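Local coordinates for serpin-ZX (Arabidopsis thaliana, PDB 3LE2), which inhibits target proteases such as metacaspase-9 and RD21A after cleavage of its reactive center loop, limiting programmed cell death, at residues N125-Q130 with V134-E139; A138-W143 with K166-N171; N98-W101 with S107-P110; Q114-E117 with A123-Q126. All coordinates share one frame; numbering follows the deposited sequence.

Contact 1. Residues N125-Q130 with V134-E139; sequences NQADFQ and VEVIAE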
loop_
_atom_site.group_PDB
_atom_site.type_symbol
_atom_site.label_atom_id
_atom_site.label_comp_id
_atom_site.label_asym_id
_atom_site.label_seq_id
_atom_site.Cartn_x
_atom_site.Cartn_y
_atom_site.Cartn_z
ATOM N N ASN A 125 -1.166 -7.200 22.912
ATOM C CA ASN A 125 -0.421 -7.065 24.150
ATOM C C ASN A 125 -0.912 -5.897 24.977
ATOM O O ASN A 125 -1.565 -4.988 24.464
ATOM C CB ASN A 125 1.062 -6.874 23.842
ATOM C CG ASN A 125 1.714 -8.138 23.333
ATOM O OD1 ASN A 125 2.075 -9.014 24.115
ATOM N ND2 ASN A 125 1.873 -8.240 22.020
ATOM N N GLN A 126 -0.597 -5.934 26.265
ATOM C CA GLN A 126 -0.799 -4.779 27.122
ATOM C C GLN A 126 0.512 -4.028 27.273
ATOM O O GLN A 126 1.588 -4.598 27.121
ATOM C CB GLN A 126 -1.279 -5.205 28.498
ATOM C CG GLN A 126 -2.641 -5.833 28.510
ATOM C CD GLN A 126 -2.910 -6.512 29.820
ATOM O OE1 GLN A 126 -3.293 -5.867 30.798
ATOM N NE2 GLN A 126 -2.685 -7.824 29.865
ATOM N N ALA A 127 0.416 -2.746 27.579
ATOM C CA ALA A 127 1.599 -1.930 27.751
ATOM C C ALA A 127 1.324 -0.893 28.821
ATOM O O ALA A 127 0.170 -0.582 29.117
ATOM C CB ALA A 127 1.970 -1.263 26.443
ATOM N N ASP A 128 2.390 -0.368 29.406
ATOM C CA ASP A 128 2.273 0.626 30.451
ATOM C C ASP A 128 2.369 2.017 29.843
ATOM O O ASP A 128 3.313 2.750 30.128
ATOM C CB ASP A 128 3.404 0.428 31.460
ATOM C CG ASP A 128 3.189 1.206 32.749
ATOM O OD1 ASP A 128 2.212 1.988 32.824
ATOM O OD2 ASP A 128 4.002 1.023 33.688
ATOM N N PHE A 129 1.411 2.380 28.993
ATOM C CA PHE A 129 1.418 3.725 28.414
ATOM C C PHE A 129 1.380 4.780 29.519
ATOM O O PHE A 129 2.013 5.832 29.422
ATOM C CB PHE A 129 0.232 3.937 27.456
ATOM C CG PHE A 129 0.304 3.124 26.180
ATOM C CD1 PHE A 129 -0.592 2.088 25.948
ATOM C CD2 PHE A 129 1.251 3.414 25.205
ATOM C CE1 PHE A 129 -0.533 1.343 24.762
ATOM C CE2 PHE A 129 1.321 2.688 24.032
ATOM C CZ PHE A 129 0.428 1.649 23.802
ATOM N N GLN A 130 0.630 4.490 30.572
ATOM C CA GLN A 130 0.396 5.457 31.644
ATOM C C GLN A 130 1.687 6.023 32.257
ATOM O O GLN A 130 1.799 7.231 32.473
ATOM C CB GLN A 130 -0.484 4.824 32.725
ATOM C CG GLN A 130 -1.203 5.819 33.598
ATOM C CD GLN A 130 -2.652 5.444 33.817
ATOM O OE1 GLN A 130 -3.153 4.471 33.241
ATOM N NE2 GLN A 130 -3.340 6.218 34.650
ATOM N N VAL A 134 7.485 6.055 26.786
ATOM C CA VAL A 134 8.761 6.111 26.071
ATOM C C VAL A 134 9.334 4.719 25.862
ATOM O O VAL A 134 9.913 4.440 24.813
ATOM C CB VAL A 134 9.817 6.975 26.800
ATOM C CG1 VAL A 134 10.957 7.318 25.855
ATOM C CG2 VAL A 134 9.190 8.245 27.318
ATOM N N GLU A 135 9.175 3.845 26.850
ATOM C CA GLU A 135 9.652 2.467 26.701
ATOM C C GLU A 135 8.773 1.654 25.768
ATOM O O GLU A 135 9.274 0.798 25.025
ATOM C CB GLU A 135 9.727 1.738 28.043
ATOM C CG GLU A 135 10.607 2.409 29.076
ATOM C CD GLU A 135 12.039 2.622 28.599
ATOM O OE1 GLU A 135 12.539 1.837 27.750
ATOM O OE2 GLU A 135 12.663 3.582 29.095
ATOM N N VAL A 136 7.462 1.887 25.829
ATOM C CA VAL A 136 6.522 1.135 24.991
ATOM C C VAL A 136 6.795 1.398 23.513
ATOM O O VAL A 136 6.856 0.477 22.714
ATOM C CB VAL A 136 5.045 1.468 25.323
ATOM C CG1 VAL A 136 4.098 0.601 24.486
ATOM C CG2 VAL A 136 4.769 1.292 26.830
ATOM N N ILE A 137 6.995 2.663 23.164
ATOM C CA ILE A 137 7.379 3.037 21.801
ATOM C C ILE A 137 8.583 2.228 21.303
ATOM O O ILE A 137 8.546 1.658 20.211
ATOM C CB ILE A 137 7.694 4.548 21.706
ATOM C CG1 ILE A 137 6.458 5.368 22.082
ATOM C CG2 ILE A 137 8.211 4.911 20.308
ATOM C CD1 ILE A 137 6.723 6.853 22.211
ATOM N N ALA A 138 9.646 2.165 22.104
ATOM C CA ALA A 138 10.837 1.419 21.693
ATOM C C ALA A 138 10.530 -0.061 21.583
ATOM O O ALA A 138 10.990 -0.735 20.650
ATOM C CB ALA A 138 12.009 1.652 22.655
ATOM N N GLU A 139 9.752 -0.558 22.539
ATOM C CA GLU A 139 9.362 -1.966 22.558
ATOM C C GLU A 139 8.583 -2.354 21.297
ATOM O O GLU A 139 8.852 -3.392 20.688
ATOM C CB GLU A 139 8.550 -2.279 23.823
ATOM C CG GLU A 139 7.931 -3.679 23.848
ATOM C CD GLU A 139 7.143 -3.968 25.127
ATOM O OE1 GLU A 139 6.465 -3.049 25.645
ATOM O OE2 GLU A 139 7.198 -5.122 25.610
#
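Val-136 sets CG1 against both Ala-127 and Phe-129, and leans CG2 on Ala-127, where the edge strand of serpin sheet A, 123-127, turns into helix 129-147, helix F of the fold. The tight part of the contact is a three-residue apolar cluster. CG1 of Val-136, anti to the backbone N (chi1 -177°), comes within 3.4 Å of CB of Ala-127, closer than ordinary van der Waals packing. The same methyl lies 3.5 Å from CE2 of Phe-129, which it approaches obliquely to the ring. Ala-127 also packs on the phenyl group: its CB lies 4.0 Å above the plane of the Phe-129 ring, shifted toward the rim. One valine methyl from the helix thus touches both the strand end and the ring.

Toward solvent the packing thins out. Asp-128, at the N-cap position, turns its carboxylate away from residues 134-139, and OD1 accepts a hydrogen bond from the N of Ser-131. Glu-139 starts out toward the strand but makes no close contact with it, while Glu-135 and Ala-138 lie on the exposed side of the helix. Strand 93-103 adds Trp-101 beside Ala-127, and the loop residue Thr-165 touches Phe-129. At the margin of the cluster the second valine methyl, CG2 of Val-136, rests 3.9 Å from the backbone N of Asp-128.

Contact 2. Residues A138-W143 with K166-N171; sequences AEVNSW and KLIFAN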
loop_
_atom_site.group_PDB
_atom_site.type_symbol
_atom_site.label_atom_id
_atom_site.label_comp_id
_atom_site.label_asym_id
_atom_site.label_seq_id
_atom_site.Cartn_x
_atom_site.Cartn_y
_atom_site.Cartn_z
ATOM N N ALA A 138 9.646 2.165 22.104
ATOM C CA ALA A 138 10.837 1.419 21.693
ATOM C C ALA A 138 10.530 -0.061 21.583
ATOM O O ALA A 138 10.990 -0.735 20.650
ATOM C CB ALA A 138 12.009 1.652 22.655
ATOM N N GLU A 139 9.752 -0.558 22.539
ATOM C CA GLU A 139 9.362 -1.966 22.558
ATOM C C GLU A 139 8.583 -2.354 21.297
ATOM O O GLU A 139 8.852 -3.392 20.688
ATOM C CB GLU A 139 8.550 -2.279 23.823
ATOM C CG GLU A 139 7.931 -3.679 23.848
ATOM C CD GLU A 139 7.143 -3.968 25.127
ATOM O OE1 GLU A 139 6.465 -3.049 25.645
ATOM O OE2 GLU A 139 7.198 -5.122 25.610
ATOM N N VAL A 140 7.623 -1.515 20.911
ATOM C CA VAL A 140 6.820 -1.772 19.712
ATOM C C VAL A 140 7.716 -1.720 18.478
ATOM O O VAL A 140 7.618 -2.563 17.577
ATOM C CB VAL A 140 5.655 -0.764 19.572
ATOM C CG1 VAL A 140 4.925 -0.965 18.268
ATOM C CG2 VAL A 140 4.682 -0.884 20.749
ATOM N N ASN A 141 8.617 -0.744 18.452
ATOM C CA ASN A 141 9.570 -0.663 17.352
ATOM C C ASN A 141 10.489 -1.883 17.244
ATOM O O ASN A 141 10.691 -2.410 16.156
ATOM C CB ASN A 141 10.348 0.654 17.383
ATOM C CG ASN A 141 9.531 1.795 16.829
ATOM O OD1 ASN A 141 8.576 1.568 16.095
ATOM N ND2 ASN A 141 9.878 3.021 17.188
ATOM N N SER A 142 11.020 -2.341 18.373
ATOM C CA SER A 142 11.875 -3.524 18.381
ATOM C C SER A 142 11.089 -4.736 17.908
ATOM O O SER A 142 11.583 -5.561 17.135
ATOM C CB SER A 142 12.437 -3.785 19.795
ATOM O OG SER A 142 13.381 -2.790 20.179
ATOM N N TRP A 143 9.858 -4.842 18.392
ATOM C CA TRP A 143 8.966 -5.908 17.966
ATOM C C TRP A 143 8.747 -5.928 16.441
ATOM O O TRP A 143 8.866 -6.972 15.803
ATOM C CB TRP A 143 7.630 -5.786 18.698
ATOM C CG TRP A 143 6.600 -6.709 18.158
ATOM C CD1 TRP A 143 6.366 -8.003 18.543
ATOM C CD2 TRP A 143 5.666 -6.425 17.112
ATOM N NE1 TRP A 143 5.338 -8.531 17.808
ATOM C CE2 TRP A 143 4.887 -7.582 16.925
ATOM C CE3 TRP A 143 5.400 -5.297 16.329
ATOM C CZ2 TRP A 143 3.867 -7.649 15.980
ATOM C CZ3 TRP A 143 4.389 -5.362 15.391
ATOM C CH2 TRP A 143 3.633 -6.531 15.225
ATOM N N LYS A 166 -4.308 4.856 24.998
ATOM C CA LYS A 166 -5.076 3.720 25.502
ATOM C C LYS A 166 -5.002 2.524 24.584
ATOM O O LYS A 166 -4.781 1.408 25.047
ATOM C CB LYS A 166 -6.535 4.109 25.735
ATOM C CG LYS A 166 -6.711 5.191 26.805
ATOM C CD LYS A 166 -6.177 4.727 28.169
ATOM C CE LYS A 166 -6.288 5.833 29.208
ATOM N NZ LYS A 166 -5.500 5.532 30.448
ATOM N N LEU A 167 -5.187 2.758 23.283
ATOM C CA LEU A 167 -5.227 1.667 22.308
ATOM C C LEU A 167 -4.593 2.052 20.982
ATOM O O LEU A 167 -5.018 3.006 20.328
ATOM C CB LEU A 167 -6.670 1.197 22.072
ATOM C CG LEU A 167 -6.882 0.114 21.017
ATOM C CD1 LEU A 167 -6.241 -1.214 21.397
ATOM C CD2 LEU A 167 -8.361 -0.064 20.777
ATOM N N ILE A 168 -3.571 1.303 20.585
ATOM C CA ILE A 168 -2.887 1.557 19.324
ATOM C C ILE A 168 -2.752 0.308 18.458
ATOM O O ILE A 168 -2.758 -0.825 18.955
ATOM C CB ILE A 168 -1.473 2.138 19.546
ATOM C CG1 ILE A 168 -0.569 1.089 20.205
ATOM C CG2 ILE A 168 -1.549 3.430 20.350
ATOM C CD1 ILE A 168 0.890 1.489 20.298
ATOM N N PHE A 169 -2.628 0.527 17.158
ATOM C CA PHE A 169 -2.307 -0.544 16.246
ATOM C C PHE A 169 -1.012 -0.180 15.539
ATOM O O PHE A 169 -0.790 0.975 15.186
ATOM C CB PHE A 169 -3.448 -0.753 15.263
ATOM C CG PHE A 169 -4.684 -1.289 15.912
ATOM C CD1 PHE A 169 -4.867 -2.659 16.063
ATOM C CD2 PHE A 169 -5.647 -0.428 16.410
ATOM C CE1 PHE A 169 -6.000 -3.151 16.680
ATOM C CE2 PHE A 169 -6.775 -0.917 17.025
ATOM C CZ PHE A 169 -6.954 -2.277 17.160
ATOM N N ALA A 170 -0.134 -1.152 15.367
ATOM C CA ALA A 170 1.095 -0.886 14.655
ATOM C C ALA A 170 1.163 -1.874 13.524
ATOM O O ALA A 170 1.048 -3.080 13.739
ATOM C CB ALA A 170 2.313 -1.013 15.573
ATOM N N ASN A 171 1.327 -1.353 12.315
ATOM C CA ASN A 171 1.289 -2.185 11.131
ATOM C C ASN A 171 2.369 -1.772 10.140
ATOM O O ASN A 171 2.622 -0.584 9.933
ATOM C CB ASN A 171 -0.103 -2.131 10.493
ATOM C CG ASN A 171 -0.221 -3.034 9.286
ATOM O OD1 ASN A 171 0.468 -2.835 8.286
ATOM N ND2 ASN A 171 -1.093 -4.040 9.370
#
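Val-140 and Ala-170 make the main apolar contact between helix 138-143 and strand 167-171. A chi1 of 175° swings CG1 of Val-140 to the side opposite its own backbone N, where this methyl meets CB of Ala-170 at 3.8 Å. Its other methyl, CG2, turns toward Ile-168; that neighbour was modelled in two conformers, so the looser approach there is doubtful.

The aromatic contribution comes from Trp-143, one helical turn further on. CZ3 of its indole reaches to 4.4 Å from the carbonyl O of Ala-170 at an oblique angle. The carbonyl O of Val-140 lies at the edge of the same indole, in its plane, and the ring also meets Trp-101 of strand 93-103 edge-to-face.

No hydrogen bond joins the two segments. The backbone bonds run within the helix and to the adjacent strand: Trp-143 N bonds to Glu-139 O at 2.9 Å, while Ile-168 pairs with Trp-101.

The short axes run 10.0 Å apart with an angle of 30° between their directions, the packing of helix F over the face of sheet A in the serpin fold.

Contact 3. Residues N98-W101 with S107-P110; sequences NGAW and SFKP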
loop_
_atom_site.group_PDB
_atom_site.type_symbol
_atom_site.label_atom_id
_atom_site.label_comp_id
_atom_site.label_asym_id
_atom_site.label_seq_id
_atom_site.Cartn_x
_atom_site.Cartn_y
_atom_site.Cartn_z
ATOM N N ASN A 98 2.087 -6.866 12.340
ATOM C CA ASN A 98 0.708 -6.567 12.653
ATOM C C ASN A 98 0.365 -6.815 14.123
ATOM O O ASN A 98 0.387 -7.953 14.604
ATOM C CB ASN A 98 -0.190 -7.382 11.723
ATOM C CG ASN A 98 -1.601 -6.917 11.755
ATOM O OD1 ASN A 98 -1.868 -5.717 11.831
ATOM N ND2 ASN A 98 -2.526 -7.857 11.729
ATOM N N GLY A 99 0.055 -5.748 14.849
ATOM C CA GLY A 99 -0.141 -5.883 16.283
ATOM C C GLY A 99 -0.997 -4.813 16.925
ATOM O O GLY A 99 -1.166 -3.718 16.380
ATOM N N ALA A 100 -1.545 -5.146 18.093
ATOM C CA ALA A 100 -2.313 -4.202 18.886
ATOM C C ALA A 100 -1.791 -4.151 20.321
ATOM O O ALA A 100 -1.465 -5.171 20.914
ATOM C CB ALA A 100 -3.785 -4.592 18.877
ATOM N N TRP A 101 -1.713 -2.950 20.870
ATOM C CA TRP A 101 -1.306 -2.759 22.252
ATOM C C TRP A 101 -2.355 -1.925 22.958
ATOM O O TRP A 101 -2.860 -0.940 22.417
ATOM C CB TRP A 101 0.047 -2.033 22.331
ATOM C CG TRP A 101 1.269 -2.911 22.109
ATOM C CD1 TRP A 101 2.134 -3.383 23.067
ATOM C CD2 TRP A 101 1.756 -3.413 20.854
ATOM N NE1 TRP A 101 3.122 -4.146 22.483
ATOM C CE2 TRP A 101 2.916 -4.175 21.127
ATOM C CE3 TRP A 101 1.327 -3.285 19.524
ATOM C CZ2 TRP A 101 3.648 -4.803 20.123
ATOM C CZ3 TRP A 101 2.051 -3.910 18.534
ATOM C CH2 TRP A 101 3.198 -4.665 18.838
ATOM N N SER A 107 -7.619 -5.019 29.336
ATOM C CA SER A 107 -7.261 -6.351 28.884
ATOM C C SER A 107 -8.250 -6.773 27.804
ATOM O O SER A 107 -9.435 -6.461 27.889
ATOM C CB SER A 107 -7.258 -7.334 30.058
ATOM O OG SER A 107 -8.256 -6.997 31.004
ATOM N N PHE A 108 -7.753 -7.454 26.778
ATOM C CA PHE A 108 -8.594 -7.901 25.681
ATOM C C PHE A 108 -9.388 -9.096 26.147
ATOM O O PHE A 108 -8.923 -9.845 27.001
ATOM C CB PHE A 108 -7.744 -8.303 24.470
ATOM C CG PHE A 108 -6.901 -7.189 23.920
ATOM C CD1 PHE A 108 -7.479 -6.135 23.231
ATOM C CD2 PHE A 108 -5.524 -7.197 24.086
ATOM C CE1 PHE A 108 -6.695 -5.095 22.719
ATOM C CE2 PHE A 108 -4.733 -6.164 23.580
ATOM C CZ PHE A 108 -5.318 -5.112 22.895
ATOM N N LYS A 109 -10.587 -9.266 25.600
ATOM C CA LYS A 109 -11.328 -10.501 25.796
ATOM C C LYS A 109 -10.479 -11.603 25.215
ATOM O O LYS A 109 -10.040 -11.500 24.074
ATOM C CB LYS A 109 -12.665 -10.473 25.056
ATOM C CG LYS A 109 -13.745 -9.670 25.740
ATOM C CD LYS A 109 -15.107 -9.880 25.086
ATOM C CE LYS A 109 -16.183 -9.041 25.779
ATOM N NZ LYS A 109 -17.555 -9.343 25.282
ATOM N N PRO A 110 -10.243 -12.665 25.994
ATOM C CA PRO A 110 -9.458 -13.805 25.513
ATOM C C PRO A 110 -9.871 -14.203 24.106
ATOM O O PRO A 110 -9.014 -14.509 23.274
ATOM C CB PRO A 110 -9.823 -14.910 26.498
ATOM C CG PRO A 110 -10.095 -14.176 27.766
ATOM C CD PRO A 110 -10.741 -12.871 27.364
#
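Phe-108 brings the far end of its ring to Ala-100 and to the backbone of Trp-101. These three residues make the whole contact, and all are buried. Phe-108 contributes the largest share of the surface. Its chi1 of -60° puts CG beside the backbone N and carries CZ across to the strand, bridging a gap of 9.6 Å between CA of Phe-108 and CA of Trp-101. The closest approach is by CZ of Phe-108, 4.3 Å from CB of Ala-100, the methyl standing oblique to the ring.

Ala-100 points toward the phenylalanine, and its small side chain also packs against Phe-169 of strand 167-176. The strand here, 93-103, is the second strand of serpin sheet A. The loop that carries Phe-108 leads from it into helix 110-119, helix E, with Lys-109 at the N-cap position. The ring therefore packs the crossover connection down on the strand it has just left. Leu-167 and the loop residue Met-312 touch the ring as well.

Trp-101 takes part through its main chain. Its carbonyl carbon C lies at the edge of the Phe-108 ring, near the ring plane and 4.4 Å from CZ. Its CB is directed away from Phe-108, and the indole packs against helix 129-147. There it folds back beside Gly-99, with CZ3 of Trp-101 3.7 Å from CA of Gly-99. Backbone bonding of Ala-100 to Ala-123 and Asn-125 ties this strand to strand 123-127.

Contact 4. Residues Q114-E117 with A123-Q126; sequences QLLE and ASNQ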
loop_
_atom_site.group_PDB
_atom_site.type_symbol
_atom_site.label_atom_id
_atom_site.label_comp_id
_atom_site.label_asym_id
_atom_site.label_seq_id
_atom_site.Cartn_x
_atom_site.Cartn_y
_atom_site.Cartn_z
ATOM N N GLN A 114 -7.740 -14.495 20.388
ATOM C CA GLN A 114 -7.607 -15.688 19.565
ATOM C C GLN A 114 -7.946 -15.361 18.114
ATOM O O GLN A 114 -7.241 -15.760 17.186
ATOM C CB GLN A 114 -8.522 -16.799 20.089
ATOM C CG GLN A 114 -8.254 -18.160 19.465
ATOM C CD GLN A 114 -6.853 -18.672 19.766
ATOM O OE1 GLN A 114 -6.490 -18.882 20.928
ATOM N NE2 GLN A 114 -6.061 -18.879 18.719
ATOM N N LEU A 115 -9.038 -14.633 17.927
ATOM C CA LEU A 115 -9.422 -14.163 16.606
ATOM C C LEU A 115 -8.241 -13.446 15.946
ATOM O O LEU A 115 -7.892 -13.727 14.794
ATOM C CB LEU A 115 -10.631 -13.241 16.721
ATOM C CG LEU A 115 -11.061 -12.469 15.478
ATOM C CD1 LEU A 115 -11.299 -13.420 14.316
ATOM C CD2 LEU A 115 -12.306 -11.636 15.786
ATOM N N LEU A 116 -7.613 -12.535 16.689
ATOM C CA LEU A 116 -6.447 -11.825 16.174
ATOM C C LEU A 116 -5.358 -12.799 15.758
ATOM O O LEU A 116 -4.702 -12.606 14.738
ATOM C CB LEU A 116 -5.890 -10.849 17.206
ATOM C CG LEU A 116 -6.746 -9.617 17.461
ATOM C CD1 LEU A 116 -5.857 -8.429 17.830
ATOM C CD2 LEU A 116 -7.556 -9.327 16.224
ATOM N N GLU A 117 -5.179 -13.848 16.555
ATOM C CA GLU A 117 -4.130 -14.836 16.319
ATOM C C GLU A 117 -4.429 -15.717 15.104
ATOM O O GLU A 117 -3.516 -16.104 14.371
ATOM C CB GLU A 117 -3.934 -15.699 17.573
ATOM C CG GLU A 117 -2.965 -16.868 17.403
ATOM C CD GLU A 117 -2.514 -17.467 18.736
ATOM O OE1 GLU A 117 -3.110 -17.132 19.785
ATOM O OE2 GLU A 117 -1.560 -18.275 18.736
ATOM N N ALA A 123 -0.486 -9.936 16.738
ATOM C CA ALA A 123 -0.180 -9.971 18.161
ATOM C C ALA A 123 -1.124 -9.051 18.908
ATOM O O ALA A 123 -1.647 -8.104 18.344
ATOM C CB ALA A 123 1.255 -9.539 18.396
ATOM N N SER A 124 -1.340 -9.322 20.183
ATOM C CA SER A 124 -2.076 -8.385 21.021
ATOM C C SER A 124 -1.412 -8.389 22.376
ATOM O O SER A 124 -1.109 -9.453 22.916
ATOM C CB SER A 124 -3.556 -8.766 21.136
ATOM O OG SER A 124 -3.724 -10.150 21.398
ATOM N N ASN A 125 -1.166 -7.200 22.912
ATOM C CA ASN A 125 -0.421 -7.065 24.150
ATOM C C ASN A 125 -0.912 -5.897 24.977
ATOM O O ASN A 125 -1.565 -4.988 24.464
ATOM C CB ASN A 125 1.062 -6.874 23.842
ATOM C CG ASN A 125 1.714 -8.138 23.333
ATOM O OD1 ASN A 125 2.075 -9.014 24.115
ATOM N ND2 ASN A 125 1.873 -8.240 22.020
ATOM N N GLN A 126 -0.597 -5.934 26.265
ATOM C CA GLN A 126 -0.799 -4.779 27.122
ATOM C C GLN A 126 0.512 -4.028 27.273
ATOM O O GLN A 126 1.588 -4.598 27.121
ATOM C CB GLN A 126 -1.279 -5.205 28.498
ATOM C CG GLN A 126 -2.641 -5.833 28.510
ATOM C CD GLN A 126 -2.910 -6.512 29.820
ATOM O OE1 GLN A 126 -3.293 -5.867 30.798
ATOM N NE2 GLN A 126 -2.685 -7.824 29.865
#
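In the beta-alpha-beta unit formed by strand 93-103, helix 110-119 and strand 123-127, Leu-116 of the helix packs on Ser-124 and Ala-123 at the start of strand 123-127. The leucine works through one branch. Its CG lies beside the backbone N (chi1 -71°), and CD1 of Leu-116 comes to 4.0 Å from CB of Ser-124. The other methyl, CD2 of Leu-116, stays 6.4 Å from CB of Ser-124; the leucine also touches Ile-46 of helix 37-49.

Ser-124 meets the methyl with its carbon rather than its hydroxyl. OG of Ser-124 is tucked between its own backbone N and carbonyl carbon (chi1 46°), and from there it lies 4.5 Å from CD1 of Leu-116. Strand 123-127 is the edge strand (s1A) of sheet A in the serpin fold, and helix 110-119 (helix E) returns the chain to it, so that it runs parallel to strand 93-103.

Ala-123 joins through its backbone: its carbonyl O is 4.3 Å from CD1 of Leu-116, whereas its CB points away from the helix. No hydrogen bond crosses between the two segments, although the backbone of Leu-116 is bonded to that of Ala-122, just ahead of the strand. The backbone of Ala-123 bonds to Asn-98 of the neighbouring strand, and Phe-108 touches the side chain of Ser-124 on the helix side.

All four contacts gather round the first three strands of serpin sheet A, away from the reactive center loop and its Arg-353 to Gly-354 bond. Contacts 3 and 4 lie with centres about 4 Å apart at the helix 110-119 side, where Phe-108 CE2 packs 3.5 Å from Asn-125 O. Contacts 1 and 2, centres about 7 Å apart, share helix 129-147 on the other face, and Phe-129 CE1 lies 4.3 Å from Lys-166 O between them. The indole of contact 2 reaches two others: Trp-143 CH2 is 3.3 Å from Asn-98 N of contact 3. Toward contact 4, Trp-143 CZ2 packs 4.0 Å from Ala-123 CB.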